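Local coordinates for ferric uptake regulation protein (Pseudomonas aeruginosa, PDB 1MZB) that probably represses iron-uptake genes as a zinc-containing, metal-responsive dimeric DNA-binding regulator of the ferric uptake regulator family, at residues S86-H91 with V124-V129. Sequence-based numbering, arbitrary orientation.
With ZN (zinc ion), chain B; ZN (zinc ion), chain C.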
ATOM      1  N   SER A  86      -1.215   3.098  -6.727  1.00 60.68           N
ATOM      2  CA  SER A  86      -1.684   2.611  -5.432  1.00 61.78           C
ATOM      3  C   SER A  86      -0.511   2.196  -4.542  1.00 61.54           C
ATOM      4  O   SER A  86       0.603   1.973  -5.033  1.00 62.22           O
ATOM      5  CB  SER A  86      -2.621   1.411  -5.635  1.00 62.80           C
ATOM      6  OG  SER A  86      -1.932   0.331  -6.251  1.00 62.97           O
ATOM      7  N   GLY A  87      -0.760   2.090  -3.238  1.00 60.39           N
ATOM      8  CA  GLY A  87       0.301   1.672  -2.339  1.00 59.11           C
ATOM      9  C   GLY A  87       0.892   0.388  -2.900  1.00 57.83           C
ATOM     10  O   GLY A  87       0.202  -0.351  -3.615  1.00 58.56           O
ATOM     11  N   HIS A  88       2.158   0.119  -2.607  1.00 55.90           N
ATOM     12  CA  HIS A  88       2.801  -1.096  -3.111  1.00 52.91           C
ATOM     13  C   HIS A  88       2.189  -2.343  -2.497  1.00 51.93           C
ATOM     14  O   HIS A  88       1.760  -2.347  -1.331  1.00 52.19           O
ATOM     15  CB  HIS A  88       4.304  -1.076  -2.813  1.00 51.65           C
ATOM     16  CG  HIS A  88       4.993  -2.395  -3.030  1.00 46.56           C
ATOM     17  ND1 HIS A  88       5.230  -2.920  -4.285  1.00 47.13           N
ATOM     18  CD2 HIS A  88       5.550  -3.262  -2.148  1.00 45.23           C
ATOM     19  CE1 HIS A  88       5.911  -4.048  -4.161  1.00 47.37           C
ATOM     20  NE2 HIS A  88       6.122  -4.279  -2.873  1.00 32.19           N
ATOM     21  N   HIS A  89       2.164  -3.404  -3.295  1.00 49.60           N
ATOM     22  CA  HIS A  89       1.624  -4.679  -2.864  1.00 45.58           C
ATOM     23  C   HIS A  89       2.235  -5.803  -3.695  1.00 41.97           C
ATOM     24  O   HIS A  89       2.440  -5.675  -4.900  1.00 43.22           O
ATOM     25  CB  HIS A  89       0.094  -4.680  -3.011  1.00 48.26           C
ATOM     26  N   ASP A  90       2.581  -6.891  -3.029  1.00 37.77           N
ATOM     27  CA  ASP A  90       3.106  -8.054  -3.727  1.00 32.70           C
ATOM     28  C   ASP A  90       1.904  -8.981  -3.649  1.00 29.25           C
ATOM     29  O   ASP A  90       0.873  -8.561  -3.164  1.00 31.49           O
ATOM     30  CB  ASP A  90       4.288  -8.584  -2.990  1.00 27.87           C
ATOM     31  CG  ASP A  90       5.413  -7.545  -2.933  1.00 28.13           C
ATOM     32  OD1 ASP A  90       5.777  -7.002  -3.981  1.00 37.79           O
ATOM     33  OD2 ASP A  90       5.889  -7.307  -1.870  1.00 30.62           O
ATOM     34  N   HIS A  91       2.017 -10.217  -4.089  1.00 27.23           N
ATOM     35  CA  HIS A  91       0.803 -11.042  -4.112  1.00 24.33           C
ATOM     36  C   HIS A  91       0.978 -12.480  -3.723  1.00 27.30           C
ATOM     37  O   HIS A  91       2.005 -13.085  -4.023  1.00 25.55           O
ATOM     38  CB  HIS A  91       0.211 -11.055  -5.557  1.00 24.71           C
ATOM     39  CG  HIS A  91      -0.116  -9.708  -6.125  1.00 25.88           C
ATOM     40  ND1 HIS A  91       0.848  -8.877  -6.646  1.00 25.90           N
ATOM     41  CD2 HIS A  91      -1.313  -9.081  -6.183  1.00 25.07           C
ATOM     42  CE1 HIS A  91       0.219  -7.779  -6.997  1.00 28.00           C
ATOM     43  NE2 HIS A  91      -1.070  -7.855  -6.741  1.00 23.88           N
ATOM     44  N   VAL A 124      15.310  -0.634  -8.561  1.00 32.38           N
ATOM     45  CA  VAL A 124      14.427   0.070  -9.496  1.00 33.35           C
ATOM     46  C   VAL A 124      12.962  -0.380  -9.417  1.00 32.49           C
ATOM     47  O   VAL A 124      12.017   0.432  -9.456  1.00 31.53           O
ATOM     48  CB  VAL A 124      14.948  -0.165 -10.955  1.00 36.11           C
ATOM     49  CG1 VAL A 124      14.047   0.480 -11.976  1.00 39.14           C
ATOM     50  CG2 VAL A 124      16.368   0.348 -11.067  1.00 42.15           C
ATOM     51  N   ASP A 125      12.761  -1.684  -9.291  1.00 29.95           N
ATOM     52  CA  ASP A 125      11.411  -2.225  -9.264  1.00 30.03           C
ATOM     53  C   ASP A 125      11.587  -3.665  -8.808  1.00 27.31           C
ATOM     54  O   ASP A 125      12.711  -4.140  -8.662  1.00 26.71           O
ATOM     55  CB  ASP A 125      10.863  -2.183 -10.689  1.00 32.62           C
ATOM     56  CG  ASP A 125       9.371  -2.461 -10.779  1.00 37.95           C
ATOM     57  OD1 ASP A 125       8.682  -2.536  -9.740  1.00 40.22           O
ATOM     58  OD2 ASP A 125       8.891  -2.600 -11.930  1.00 44.25           O
ATOM     59  N   HIS A 126      10.484  -4.357  -8.568  1.00 27.39           N
ATOM     60  CA  HIS A 126      10.563  -5.746  -8.180  1.00 26.57           C
ATOM     61  C   HIS A 126       9.209  -6.394  -8.290  1.00 28.54           C
ATOM     62  O   HIS A 126       8.147  -5.719  -8.321  1.00 26.98           O
ATOM     63  CB  HIS A 126      11.075  -5.931  -6.749  1.00 27.48           C
ATOM     64  CG  HIS A 126      10.140  -5.421  -5.694  1.00 26.86           C
ATOM     65  ND1 HIS A 126      10.129  -4.105  -5.336  1.00 29.66           N
ATOM     66  CD2 HIS A 126       9.226  -6.094  -4.952  1.00 25.38           C
ATOM     67  CE1 HIS A 126       9.216  -3.993  -4.390  1.00 28.92           C
ATOM     68  NE2 HIS A 126       8.641  -5.167  -4.119  1.00 28.84           N
ATOM     69  N   ASN A 127       9.256  -7.716  -8.345  1.00 25.48           N
ATOM     70  CA  ASN A 127       8.037  -8.512  -8.395  1.00 28.36           C
ATOM     71  C   ASN A 127       8.172  -9.710  -7.482  1.00 25.39           C
ATOM     72  O   ASN A 127       9.129 -10.486  -7.597  1.00 27.48           O
ATOM     73  CB  ASN A 127       7.781  -9.005  -9.812  1.00 31.36           C
ATOM     74  CG  ASN A 127       6.491  -9.769  -9.912  1.00 36.09           C
ATOM     75  OD1 ASN A 127       6.479 -10.922 -10.307  1.00 43.35           O
ATOM     76  ND2 ASN A 127       5.392  -9.122  -9.543  1.00 38.67           N
ATOM     77  N   LEU A 128       7.229  -9.874  -6.572  1.00 26.89           N
ATOM     78  CA  LEU A 128       7.263 -11.031  -5.672  1.00 25.05           C
ATOM     79  C   LEU A 128       5.889 -11.700  -5.690  1.00 24.53           C
ATOM     80  O   LEU A 128       4.876 -11.050  -5.417  1.00 24.46           O
ATOM     81  CB  LEU A 128       7.595 -10.615  -4.220  1.00 26.07           C
ATOM     82  CG  LEU A 128       7.480 -11.780  -3.223  1.00 27.52           C
ATOM     83  CD1 LEU A 128       8.537 -12.895  -3.513  1.00 28.75           C
ATOM     84  CD2 LEU A 128       7.694 -11.225  -1.778  1.00 33.32           C
ATOM     85  N   VAL A 129       5.843 -12.969  -6.078  1.00 22.93           N
ATOM     86  CA  VAL A 129       4.551 -13.682  -6.058  1.00 23.93           C
ATOM     87  C   VAL A 129       4.759 -14.942  -5.249  1.00 23.56           C
ATOM     88  O   VAL A 129       5.735 -15.678  -5.470  1.00 24.86           O
ATOM     89  CB  VAL A 129       4.092 -14.057  -7.501  1.00 25.38           C
ATOM     90  CG1 VAL A 129       2.751 -14.878  -7.442  1.00 22.82           C
ATOM     91  CG2 VAL A 129       3.914 -12.805  -8.328  1.00 29.15           C
TER
HETATM   92 ZN    ZN B 201       7.318  -5.819  -2.539  1.00 32.17          ZN
HETATM   93 ZN    ZN C 202      -2.522  -6.425  -6.856  1.00 31.30          ZN
HETATM   94  O   HOH W   1       5.556  -7.745  -6.314  1.00 34.12           O
HETATM   95  O   HOH W   2       3.270  -9.483  -7.447  1.00 35.31           O
HETATM   96  O   HOH W   3       8.654  -7.670  -2.285  1.00 30.36           O
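His88 and His126 meet tip to tip at a shared zinc ion, as neighbouring ligands about a right angle apart, their rings neither stacked nor edge-to-face but turned 62° apart. Both bind through NE2, His88 at 2.0 Å from the metal and His126 at 2.2 Å, which brings the two NE2 atoms to 2.9 Å of one another. His126 gets there with CG lodged between its backbone N and carbonyl carbon (chi1 67°), a rotation that swings the ring toward the other segment. Asp90 comes in across His126 at roughly a right angle, its carboxylate plane tilted 60° from the ring, and chelates the zinc ion with both oxygens, OD2 the shorter at 2.2 Å. Water 3, opposite His88, and Glu109 of helix 106-117 complete the six ligand atoms. On the strand side of the site, Asp90 CG packs on Leu128 CB, and water 1 ties Asp90 OD1 to Leu128 N. Here strand 90-94, the middle of the dimerisation domain's mixed sheet and backbone-bonded to Phe103 through Asp90, begins to pair in parallel with strand 129-132: His91 N donates to Leu128 O (3.3 Å), nearly straight, and Val129 CA makes a CA-H...O contact with His91 O. His91 NE2 binds a second zinc ion with His34, Glu82 and Glu102; the other ring nitrogen, ND1, donates to water 2 (2.6 Å), in the ring plane at its edge, which donates to Leu128 O. This second-shell contact helps set the ring's rotation. Leu128 thus joins the surroundings of both zinc sites, and water 3 leaves the first a potentially exchangeable position.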